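Local coordinates for aldehyde dehydrogenase (Listeria monocytogenes, PDB 3K9D), which probably catalyses NAD- or NADP-dependent oxidation or reduction of an aldehyde or oxo group, at residues S10-E13 and V14-I18; T154-I157 and I158-A162; V449-L452 and E453-R456; I385-F388 and A389-P393. All coordinates share one frame; numbering follows the deposited sequence.

All four contacts are local, each within one turn or so of the chain, yet together they sample different parts of the aldehyde dehydrogenase fold. Along the sequence they run contact 1, contact 2, contact 4, contact 3. Contacts 1 and 2 lie near each other without touching, with centres about 19 Å apart, on helices 6-28 and 148-164 of the N-terminal half. Contact 4, on helix 382-391 beside the seven-stranded parallel sheet, lies on the opposite side of the chain's centre, about 42 Å from contact 2 between centres. Contact 3 ends the modelled chain, centred about 46 Å from contact 4. Both contacts 3 and 4 lie at the interface with the second subunit.

Contact 1 of 4, residues S10-E13 and V14-I18; sequences SIQE and VRNLI
I11 and R15, one turn apart on helix 6-28, show how a long charged side chain can run alongside an aliphatic neighbour. The two lie side by side and point the same way. CG2 of I11, anti to the backbone N, meets the guanidinium obliquely, at 3.5 Å from NE of R15, while the R15 chain is extended from CG to NE and carries its head group past the methyl. The polar use of that group lies beyond the turn, since NE is hydrogen-bonded to Q185 on helix 180-188.

A second apolar-to-polar pairing joins E13 and L17. CD1 of L17 comes within 3.7 Å of OE2 of E13, and that same oxygen is hydrogen-bonded to T176. Q12 and N16 form a looser amide pair: their planes are only 8° apart, but NE2 of Q12 and OD1 of N16 are separated by 3.7 Å, longer than a good hydrogen bond.

Backbone bonds hold the register beneath these side chains. V14 N donates to S10 O and R15 N to I11 O, the latter at 3.1 Å and almost straight (176°). N16 N reaches Q12 O, and the shortest of the four links L17 N to E13 O at 2.8 Å. On the buried flank, CG2 of V14 rests 3.3 Å from S10 O, while S10 OG bonds to T179 and V177.

Chemically, the backbone bonds supply the regular spacing and the methyl groups line the charged chains, whose ends at E13 and R15 bond to T176 and Q185 and tie helix 6-28 to the adjoining part of the same subunit.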
loop_
_atom_site.group_PDB
_atom_site.type_symbol
_atom_site.label_atom_id
_atom_site.label_comp_id
_atom_site.label_asym_id
_atom_site.label_seq_id
_atom_site.Cartn_x
_atom_site.Cartn_y
_atom_site.Cartn_z
ATOM N N SER A 10 -11.937 -23.292 -14.721
ATOM C CA SER A 10 -11.694 -22.398 -13.589
ATOM C C SER A 10 -11.141 -21.017 -13.978
ATOM O O SER A 10 -11.639 -20.011 -13.473
ATOM C CB SER A 10 -10.805 -23.073 -12.547
ATOM O OG SER A 10 -10.427 -22.182 -11.508
ATOM N N ILE A 11 -10.126 -20.980 -14.853
ATOM C CA ILE A 11 -9.640 -19.731 -15.454
ATOM C C ILE A 11 -10.783 -18.951 -16.132
ATOM O O ILE A 11 -10.976 -17.746 -15.870
ATOM C CB ILE A 11 -8.512 -19.985 -16.491
ATOM C CG1 ILE A 11 -7.263 -20.524 -15.801
ATOM C CG2 ILE A 11 -8.152 -18.693 -17.232
ATOM C CD1 ILE A 11 -6.319 -21.303 -16.714
ATOM N N GLN A 12 -11.532 -19.645 -16.987
ATOM C CA GLN A 12 -12.694 -19.054 -17.653
ATOM C C GLN A 12 -13.661 -18.431 -16.648
ATOM O O GLN A 12 -14.101 -17.296 -16.835
ATOM C CB GLN A 12 -13.435 -20.091 -18.499
ATOM C CG GLN A 12 -14.555 -19.490 -19.375
ATOM C CD GLN A 12 -14.013 -18.675 -20.539
ATOM O OE1 GLN A 12 -13.681 -19.229 -21.584
ATOM N NE2 GLN A 12 -13.927 -17.360 -20.366
ATOM N N GLU A 13 -13.937 -19.156 -15.562
ATOM C CA GLU A 13 -14.894 -18.704 -14.557
ATOM C C GLU A 13 -14.462 -17.396 -13.927
ATOM O O GLU A 13 -15.247 -16.471 -13.802
ATOM C CB GLU A 13 -15.069 -19.757 -13.474
ATOM C CG GLU A 13 -16.374 -19.605 -12.718
ATOM C CD GLU A 13 -16.337 -20.236 -11.345
ATOM O OE1 GLU A 13 -15.387 -20.999 -11.041
ATOM O OE2 GLU A 13 -17.271 -19.961 -10.568
ATOM N N VAL A 14 -13.192 -17.341 -13.546
ATOM C CA VAL A 14 -12.581 -16.182 -12.912
ATOM C C VAL A 14 -12.638 -14.906 -13.786
ATOM O O VAL A 14 -13.003 -13.835 -13.303
ATOM C CB VAL A 14 -11.147 -16.548 -12.480
ATOM C CG1 VAL A 14 -10.361 -15.335 -12.119
ATOM C CG2 VAL A 14 -11.208 -17.517 -11.306
ATOM N N ARG A 15 -12.295 -15.036 -15.063
ATOM C CA ARG A 15 -12.487 -13.956 -16.043
ATOM C C ARG A 15 -13.958 -13.495 -16.175
ATOM O O ARG A 15 -14.213 -12.303 -16.272
ATOM C CB ARG A 15 -11.953 -14.379 -17.410
ATOM C CG ARG A 15 -10.469 -14.729 -17.433
ATOM C CD ARG A 15 -10.033 -15.028 -18.851
ATOM N NE ARG A 15 -8.719 -15.658 -18.935
ATOM C CZ ARG A 15 -8.213 -16.194 -20.049
ATOM N NH1 ARG A 15 -8.918 -16.207 -21.167
ATOM N NH2 ARG A 15 -6.998 -16.736 -20.043
ATOM N N ASN A 16 -14.907 -14.431 -16.148
ATOM C CA ASN A 16 -16.342 -14.084 -16.161
ATOM C C ASN A 16 -16.748 -13.342 -14.887
ATOM O O ASN A 16 -17.387 -12.297 -14.948
ATOM C CB ASN A 16 -17.222 -15.328 -16.348
ATOM C CG ASN A 16 -17.000 -16.018 -17.682
ATOM O OD1 ASN A 16 -16.602 -15.394 -18.663
ATOM N ND2 ASN A 16 -17.267 -17.315 -17.722
ATOM N N LEU A 17 -16.343 -13.889 -13.747
ATOM C CA LEU A 17 -16.581 -13.295 -12.430
ATOM C C LEU A 17 -15.994 -11.891 -12.255
ATOM O O LEU A 17 -16.646 -11.012 -11.707
ATOM C CB LEU A 17 -16.050 -14.236 -11.328
ATOM C CG LEU A 17 -16.792 -15.569 -11.144
ATOM C CD1 LEU A 17 -16.060 -16.458 -10.152
ATOM C CD2 LEU A 17 -18.218 -15.351 -10.709
ATOM N N ILE A 18 -14.764 -11.688 -12.721
ATOM C CA ILE A 18 -14.135 -10.364 -12.706
ATOM C C ILE A 18 -14.889 -9.357 -13.610
ATOM O O ILE A 18 -15.159 -8.226 -13.195
ATOM C CB ILE A 18 -12.629 -10.465 -13.071
ATOM C CG1 ILE A 18 -11.846 -11.050 -11.898
ATOM C CG2 ILE A 18 -12.045 -9.103 -13.467
ATOM C CD1 ILE A 18 -10.495 -11.537 -12.289
#

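Contact 2 of 4, residues T154-I157 and I158-A162; sequences TVRI and ISEAA
From T154 O to I158 N (3.1 Å), V155 O to S159 N and R156 O to E160 N, regular i,i+4 backbone bonds carry this turn, although the S159 bond is bent and the last in the series, A161 N to I157 O at 3.4 Å, is weak.

The side-chain link is a salt bridge between R156 and E160. The arginine chain leaves with CG anti to the backbone N and then turns at chi3 (64°), which brings NH1 to 2.9 Å from OE1 of E160. The guanidinium and carboxylate planes stand 71° apart, and the hydrogen bond within the bridge is weak (120° at the hydrogen), consistent with a largely electrostatic pairing. R156 NE has another salt-bridge partner in E153, leaving the cation shared between acids on both sides along the helix.

The inward side is apolar. I158 places CG1 in the crowded position between N and carbonyl carbon, where it meets T154 O at 3.3 Å; its chain packs on I43 and T129 of two neighbouring helices. Nearby, the OG of S159 bonds to I172 O.

With charges outward and aliphatic groups inward, helix 148-164 is the crossover of a beta-alpha-beta unit between parallel strands 138-143 and 172-174, consistent with the Rossmann-like, cofactor-binding domain of aldehyde dehydrogenases.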
loop_
_atom_site.group_PDB
_atom_site.type_symbol
_atom_site.label_atom_id
_atom_site.label_comp_id
_atom_site.label_asym_id
_atom_site.label_seq_id
_atom_site.Cartn_x
_atom_site.Cartn_y
_atom_site.Cartn_z
ATOM N N THR A 154 -22.108 -18.821 2.394
ATOM C CA THR A 154 -21.933 -17.451 2.936
ATOM C C THR A 154 -22.078 -16.386 1.844
ATOM O O THR A 154 -22.777 -15.383 2.028
ATOM C CB THR A 154 -20.534 -17.248 3.578
ATOM O OG1 THR A 154 -20.231 -18.347 4.440
ATOM C CG2 THR A 154 -20.466 -15.943 4.371
ATOM N N VAL A 155 -21.406 -16.617 0.716
ATOM C CA VAL A 155 -21.487 -15.720 -0.425
ATOM C C VAL A 155 -22.912 -15.663 -0.967
ATOM O O VAL A 155 -23.443 -14.573 -1.167
ATOM C CB VAL A 155 -20.459 -16.085 -1.537
ATOM C CG1 VAL A 155 -20.770 -15.329 -2.849
ATOM C CG2 VAL A 155 -19.055 -15.778 -1.062
ATOM N N ARG A 156 -23.538 -16.824 -1.160
ATOM C CA ARG A 156 -24.930 -16.891 -1.624
ATOM C C ARG A 156 -25.886 -16.083 -0.734
ATOM O O ARG A 156 -26.709 -15.307 -1.243
ATOM C CB ARG A 156 -25.398 -18.346 -1.704
ATOM C CG ARG A 156 -26.690 -18.538 -2.526
ATOM C CD ARG A 156 -27.346 -19.876 -2.259
ATOM N NE ARG A 156 -27.804 -20.014 -0.872
ATOM C CZ ARG A 156 -28.990 -19.620 -0.414
ATOM N NH1 ARG A 156 -29.875 -19.051 -1.231
ATOM N NH2 ARG A 156 -29.299 -19.801 0.866
ATOM N N ILE A 157 -25.749 -16.255 0.584
ATOM C CA ILE A 157 -26.628 -15.613 1.576
ATOM C C ILE A 157 -26.488 -14.086 1.624
ATOM O O ILE A 157 -27.486 -13.373 1.550
ATOM C CB ILE A 157 -26.458 -16.234 3.000
ATOM C CG1 ILE A 157 -27.149 -17.602 3.066
ATOM C CG2 ILE A 157 -27.019 -15.317 4.096
ATOM C CD1 ILE A 157 -26.851 -18.386 4.341
ATOM N N ILE A 158 -25.263 -13.581 1.739
ATOM C CA ILE A 158 -25.076 -12.132 1.906
ATOM C C ILE A 158 -25.292 -11.359 0.593
ATOM O O ILE A 158 -25.634 -10.178 0.616
ATOM C CB ILE A 158 -23.727 -11.782 2.616
ATOM C CG1 ILE A 158 -22.534 -12.089 1.716
ATOM C CG2 ILE A 158 -23.633 -12.508 3.996
ATOM C CD1 ILE A 158 -21.186 -11.898 2.395
ATOM N N SER A 159 -25.124 -12.073 -0.526
ATOM C CA SER A 159 -25.271 -11.570 -1.886
ATOM C C SER A 159 -26.738 -11.278 -2.177
ATOM O O SER A 159 -27.075 -10.220 -2.685
ATOM C CB SER A 159 -24.769 -12.622 -2.879
ATOM O OG SER A 159 -24.207 -12.037 -4.036
ATOM N N GLU A 160 -27.603 -12.232 -1.843
ATOM C CA GLU A 160 -29.031 -12.085 -2.020
ATOM C C GLU A 160 -29.618 -10.942 -1.190
ATOM O O GLU A 160 -30.485 -10.227 -1.680
ATOM C CB GLU A 160 -29.750 -13.404 -1.732
ATOM C CG GLU A 160 -29.580 -14.448 -2.831
ATOM C CD GLU A 160 -30.094 -15.832 -2.431
ATOM O OE1 GLU A 160 -29.737 -16.810 -3.127
ATOM O OE2 GLU A 160 -30.846 -15.945 -1.430
ATOM N N ALA A 161 -29.134 -10.758 0.038
ATOM C CA ALA A 161 -29.636 -9.681 0.909
ATOM C C ALA A 161 -29.130 -8.332 0.417
ATOM O O ALA A 161 -29.864 -7.347 0.440
ATOM C CB ALA A 161 -29.213 -9.897 2.322
ATOM N N ALA A 162 -27.873 -8.301 -0.029
ATOM C CA ALA A 162 -27.301 -7.123 -0.686
ATOM C C ALA A 162 -28.128 -6.728 -1.912
ATOM O O ALA A 162 -28.535 -5.583 -2.030
ATOM C CB ALA A 162 -25.864 -7.384 -1.081
#

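Contact 3 of 4, residues V449-L452 and E453-R456; sequences VLEL and EDIR
With chi1 at -68°, D454 sets CG anti to its carbonyl carbon and beside its own backbone N, which turns the carboxylate back toward E451; E451 and E453 bend instead at chi2, and their acid groups come to lie side by side. Loop residue E451, which follows strand 440-447, leads into a weakly bonded helical turn, about 452-455, at the end of the modelled chain, a C-terminal extension reaching across to the second subunit.

E451 N donates to OD2 of D454 at 3.0 Å, an angle of 161°, and meets the oxygen from above the carboxylate plane rather than in it. This is the firm bond of the turn, since I455 N and D454 N reach E451 O only weakly. CD2 of L450 leans on the same carboxylate, 3.4 Å from OD2.

The two glutamates face the dimer partner. Their carboxylates are nearly coplanar, and OE1 of E451 lies 4.0 Å from OE1 of E453. K237 of the second subunit makes a salt bridge to each of these oxygens and so would offset their repulsion, while H238 of the second subunit is hydrogen-bonded to OE2 of E451.

L452, buried, supplies the platform for R456. Its two methyl groups lie against the guanidinium: CD1 of L452 is 3.5 Å from NH1 of R456, and CD2 sits over one face, offset toward the rim. L452 also packs on D241 of the second subunit. L450 and I455 also touch: CD1 of L450 meets the branch methyl CG2 of I455 at 3.8 Å.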
loop_
_atom_site.group_PDB
_atom_site.type_symbol
_atom_site.label_atom_id
_atom_site.label_comp_id
_atom_site.label_asym_id
_atom_site.label_seq_id
_atom_site.Cartn_x
_atom_site.Cartn_y
_atom_site.Cartn_z
ATOM N N VAL A 449 -2.305 28.552 -6.055
ATOM C CA VAL A 449 -2.132 29.597 -5.043
ATOM C C VAL A 449 -0.864 30.429 -5.314
ATOM O O VAL A 449 -0.612 31.442 -4.652
ATOM C CB VAL A 449 -2.124 29.005 -3.590
ATOM C CG1 VAL A 449 -3.509 28.442 -3.213
ATOM C CG2 VAL A 449 -1.045 27.934 -3.422
ATOM N N LEU A 450 -0.085 29.992 -6.302
ATOM C CA LEU A 450 1.215 30.583 -6.608
ATOM C C LEU A 450 1.492 30.519 -8.102
ATOM O O LEU A 450 0.897 29.712 -8.808
ATOM C CB LEU A 450 2.336 29.852 -5.854
ATOM C CG LEU A 450 2.677 30.191 -4.394
ATOM C CD1 LEU A 450 3.996 29.546 -4.025
ATOM C CD2 LEU A 450 2.742 31.688 -4.113
ATOM N N GLU A 451 2.400 31.375 -8.571
ATOM C CA GLU A 451 2.837 31.366 -9.969
ATOM C C GLU A 451 4.280 30.864 -10.105
ATOM O O GLU A 451 4.992 30.723 -9.105
ATOM C CB GLU A 451 2.684 32.758 -10.587
ATOM C CG GLU A 451 1.246 33.269 -10.666
ATOM C CD GLU A 451 0.465 32.747 -11.879
ATOM O OE1 GLU A 451 1.034 32.651 -12.988
ATOM O OE2 GLU A 451 -0.729 32.452 -11.718
ATOM N N LEU A 452 4.699 30.586 -11.344
ATOM C CA LEU A 452 6.086 30.216 -11.656
ATOM C C LEU A 452 7.046 31.287 -11.145
ATOM O O LEU A 452 8.093 30.966 -10.564
ATOM C CB LEU A 452 6.271 30.080 -13.171
ATOM C CG LEU A 452 7.106 28.972 -13.830
ATOM C CD1 LEU A 452 7.433 29.366 -15.262
ATOM C CD2 LEU A 452 8.375 28.579 -13.065
ATOM N N GLU A 453 6.662 32.548 -11.368
ATOM C CA GLU A 453 7.421 33.733 -10.943
ATOM C C GLU A 453 7.641 33.814 -9.426
ATOM O O GLU A 453 8.707 34.232 -8.970
ATOM C CB GLU A 453 6.733 35.010 -11.427
ATOM C CG GLU A 453 6.821 35.265 -12.941
ATOM C CD GLU A 453 5.646 34.684 -13.719
ATOM O OE1 GLU A 453 4.558 34.526 -13.127
ATOM O OE2 GLU A 453 5.807 34.402 -14.927
ATOM N N ASP A 454 6.625 33.411 -8.661
ATOM C CA ASP A 454 6.683 33.384 -7.200
ATOM C C ASP A 454 7.734 32.403 -6.678
ATOM O O ASP A 454 8.451 32.695 -5.717
ATOM C CB ASP A 454 5.311 33.005 -6.618
ATOM C CG ASP A 454 4.249 34.071 -6.847
ATOM O OD1 ASP A 454 4.597 35.254 -7.026
ATOM O OD2 ASP A 454 3.051 33.719 -6.839
ATOM N N ILE A 455 7.820 31.241 -7.318
ATOM C CA ILE A 455 8.719 30.186 -6.869
ATOM C C ILE A 455 10.130 30.336 -7.473
ATOM O O ILE A 455 11.060 29.620 -7.089
ATOM C CB ILE A 455 8.109 28.761 -7.080
ATOM C CG1 ILE A 455 8.352 28.229 -8.494
ATOM C CG2 ILE A 455 6.603 28.745 -6.741
ATOM C CD1 ILE A 455 8.305 26.727 -8.562
ATOM N N ARG A 456 10.274 31.290 -8.392
ATOM C CA ARG A 456 11.539 31.572 -9.068
ATOM C C ARG A 456 12.516 32.271 -8.133
ATOM O O ARG A 456 13.522 31.691 -7.730
ATOM C CB ARG A 456 11.288 32.465 -10.280
ATOM C CG ARG A 456 11.983 32.027 -11.551
ATOM C CD ARG A 456 11.244 30.854 -12.154
ATOM N NE ARG A 456 11.617 30.603 -13.544
ATOM C CZ ARG A 456 10.933 31.041 -14.595
ATOM N NH1 ARG A 456 9.840 31.778 -14.429
ATOM N NH2 ARG A 456 11.349 30.752 -15.820
#

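Contact 4 of 4, residues I385-F388 and A389-P393; sequences IREF and ALKKP
F388 O is gripped by two backbone donors where helix 382-391 gives way to the following loop, K392 N at 3.0 Å and K391 N at 3.3 Å. Both come from the same face of the carbonyl plane, but K391 N stands well above it, 69° out, whereas K392 N is only slightly tilted. Upstream the regular pattern holds, with A389 N bonded to I385 O at 2.8 Å.

F388 and K392 also meet through their side chains. K392 folds back by bends at chi2, chi3 and chi4, laying CG 3.6 Å from F388 CD2 and bringing NZ over the ring. That ammonium is 3.8 Å from the F388 ring centroid and 9° off its normal, a clear cation-pi contact. NZ is buried with no polar partner in the model; the hydrophobic company of L375 and L397 might lower its pKa, whereas the ring face would itself favour the charged form.

E387 and K391 run alongside each other, and OE1 of E387 to NZ of K391 is a long salt bridge at 3.8 Å. R386 pairs with E96 of the second subunit through NH1, while A389 O accepts from R443 of the second subunit.

Helix 382-391 is the beta-alpha-beta crossover from strand 374-378 to strand 396-399, outermost of the parallel sheet within this chain, a packing element of the aldehyde dehydrogenase catalytic domain whose outer side meets the second subunit.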
loop_
_atom_site.group_PDB
_atom_site.type_symbol
_atom_site.label_atom_id
_atom_site.label_comp_id
_atom_site.label_asym_id
_atom_site.label_seq_id
_atom_site.Cartn_x
_atom_site.Cartn_y
_atom_site.Cartn_z
ATOM N N ILE A 385 5.892 -1.559 29.590
ATOM C CA ILE A 385 4.957 -1.605 28.477
ATOM C C ILE A 385 5.356 -0.625 27.359
ATOM O O ILE A 385 5.382 -1.001 26.186
ATOM C CB ILE A 385 3.501 -1.312 28.918
ATOM C CG1 ILE A 385 2.914 -2.474 29.739
ATOM C CG2 ILE A 385 2.608 -1.073 27.697
ATOM C CD1 ILE A 385 1.748 -2.072 30.610
ATOM N N ARG A 386 5.671 0.614 27.738
ATOM C CA ARG A 386 6.178 1.620 26.787
ATOM C C ARG A 386 7.485 1.194 26.079
ATOM O O ARG A 386 7.669 1.485 24.899
ATOM C CB ARG A 386 6.351 2.970 27.483
ATOM C CG ARG A 386 6.609 4.131 26.527
ATOM C CD ARG A 386 7.100 5.359 27.266
ATOM N NE ARG A 386 7.293 6.484 26.352
ATOM C CZ ARG A 386 6.324 7.292 25.928
ATOM N NH1 ARG A 386 5.061 7.111 26.326
ATOM N NH2 ARG A 386 6.621 8.282 25.096
ATOM N N GLU A 387 8.381 0.509 26.797
ATOM C CA GLU A 387 9.618 -0.013 26.202
ATOM C C GLU A 387 9.301 -1.082 25.152
ATOM O O GLU A 387 9.901 -1.104 24.081
ATOM C CB GLU A 387 10.545 -0.606 27.272
ATOM C CG GLU A 387 11.164 0.413 28.226
ATOM C CD GLU A 387 12.538 0.906 27.780
ATOM O OE1 GLU A 387 12.703 1.295 26.602
ATOM O OE2 GLU A 387 13.454 0.923 28.628
ATOM N N PHE A 388 8.353 -1.960 25.478
ATOM C CA PHE A 388 7.848 -2.977 24.550
ATOM C C PHE A 388 7.170 -2.324 23.337
ATOM O O PHE A 388 7.393 -2.733 22.179
ATOM C CB PHE A 388 6.909 -3.964 25.289
ATOM C CG PHE A 388 7.643 -5.118 25.934
ATOM C CD1 PHE A 388 8.601 -4.889 26.924
ATOM C CD2 PHE A 388 7.397 -6.434 25.537
ATOM C CE1 PHE A 388 9.304 -5.942 27.511
ATOM C CE2 PHE A 388 8.112 -7.507 26.117
ATOM C CZ PHE A 388 9.074 -7.250 27.099
ATOM N N ALA A 389 6.396 -1.273 23.608
ATOM C CA ALA A 389 5.710 -0.477 22.576
ATOM C C ALA A 389 6.654 0.125 21.516
ATOM O O ALA A 389 6.330 0.183 20.326
ATOM C CB ALA A 389 4.895 0.624 23.242
ATOM N N LEU A 390 7.822 0.563 21.956
ATOM C CA LEU A 390 8.762 1.260 21.086
ATOM C C LEU A 390 9.741 0.311 20.373
ATOM O O LEU A 390 10.442 0.715 19.458
ATOM C CB LEU A 390 9.529 2.302 21.906
ATOM C CG LEU A 390 8.791 3.562 22.377
ATOM C CD1 LEU A 390 9.583 4.263 23.465
ATOM C CD2 LEU A 390 8.560 4.506 21.210
ATOM N N LYS A 391 9.776 -0.951 20.787
ATOM C CA LYS A 391 10.868 -1.828 20.394
ATOM C C LYS A 391 10.498 -3.168 19.781
ATOM O O LYS A 391 11.212 -3.647 18.893
ATOM C CB LYS A 391 11.840 -2.014 21.575
ATOM C CG LYS A 391 12.794 -0.863 21.744
ATOM C CD LYS A 391 13.825 -1.120 22.825
ATOM C CE LYS A 391 14.868 -0.003 22.852
ATOM N NZ LYS A 391 14.301 1.349 23.162
ATOM N N LYS A 392 9.413 -3.785 20.246
ATOM C CA LYS A 392 9.010 -5.118 19.749
ATOM C C LYS A 392 8.564 -5.043 18.296
ATOM O O LYS A 392 7.674 -4.251 17.968
ATOM C CB LYS A 392 7.886 -5.730 20.606
ATOM C CG LYS A 392 8.190 -5.915 22.113
ATOM C CD LYS A 392 9.239 -6.972 22.402
ATOM C CE LYS A 392 10.620 -6.364 22.616
ATOM N NZ LYS A 392 10.759 -5.356 23.719
ATOM N N PRO A 393 9.173 -5.871 17.414
ATOM C CA PRO A 393 8.873 -5.733 15.978
ATOM C C PRO A 393 7.527 -6.354 15.577
ATOM O O PRO A 393 7.479 -7.394 14.912
ATOM C CB PRO A 393 10.051 -6.440 15.301
ATOM C CG PRO A 393 10.497 -7.499 16.320
ATOM C CD PRO A 393 10.140 -6.954 17.692
#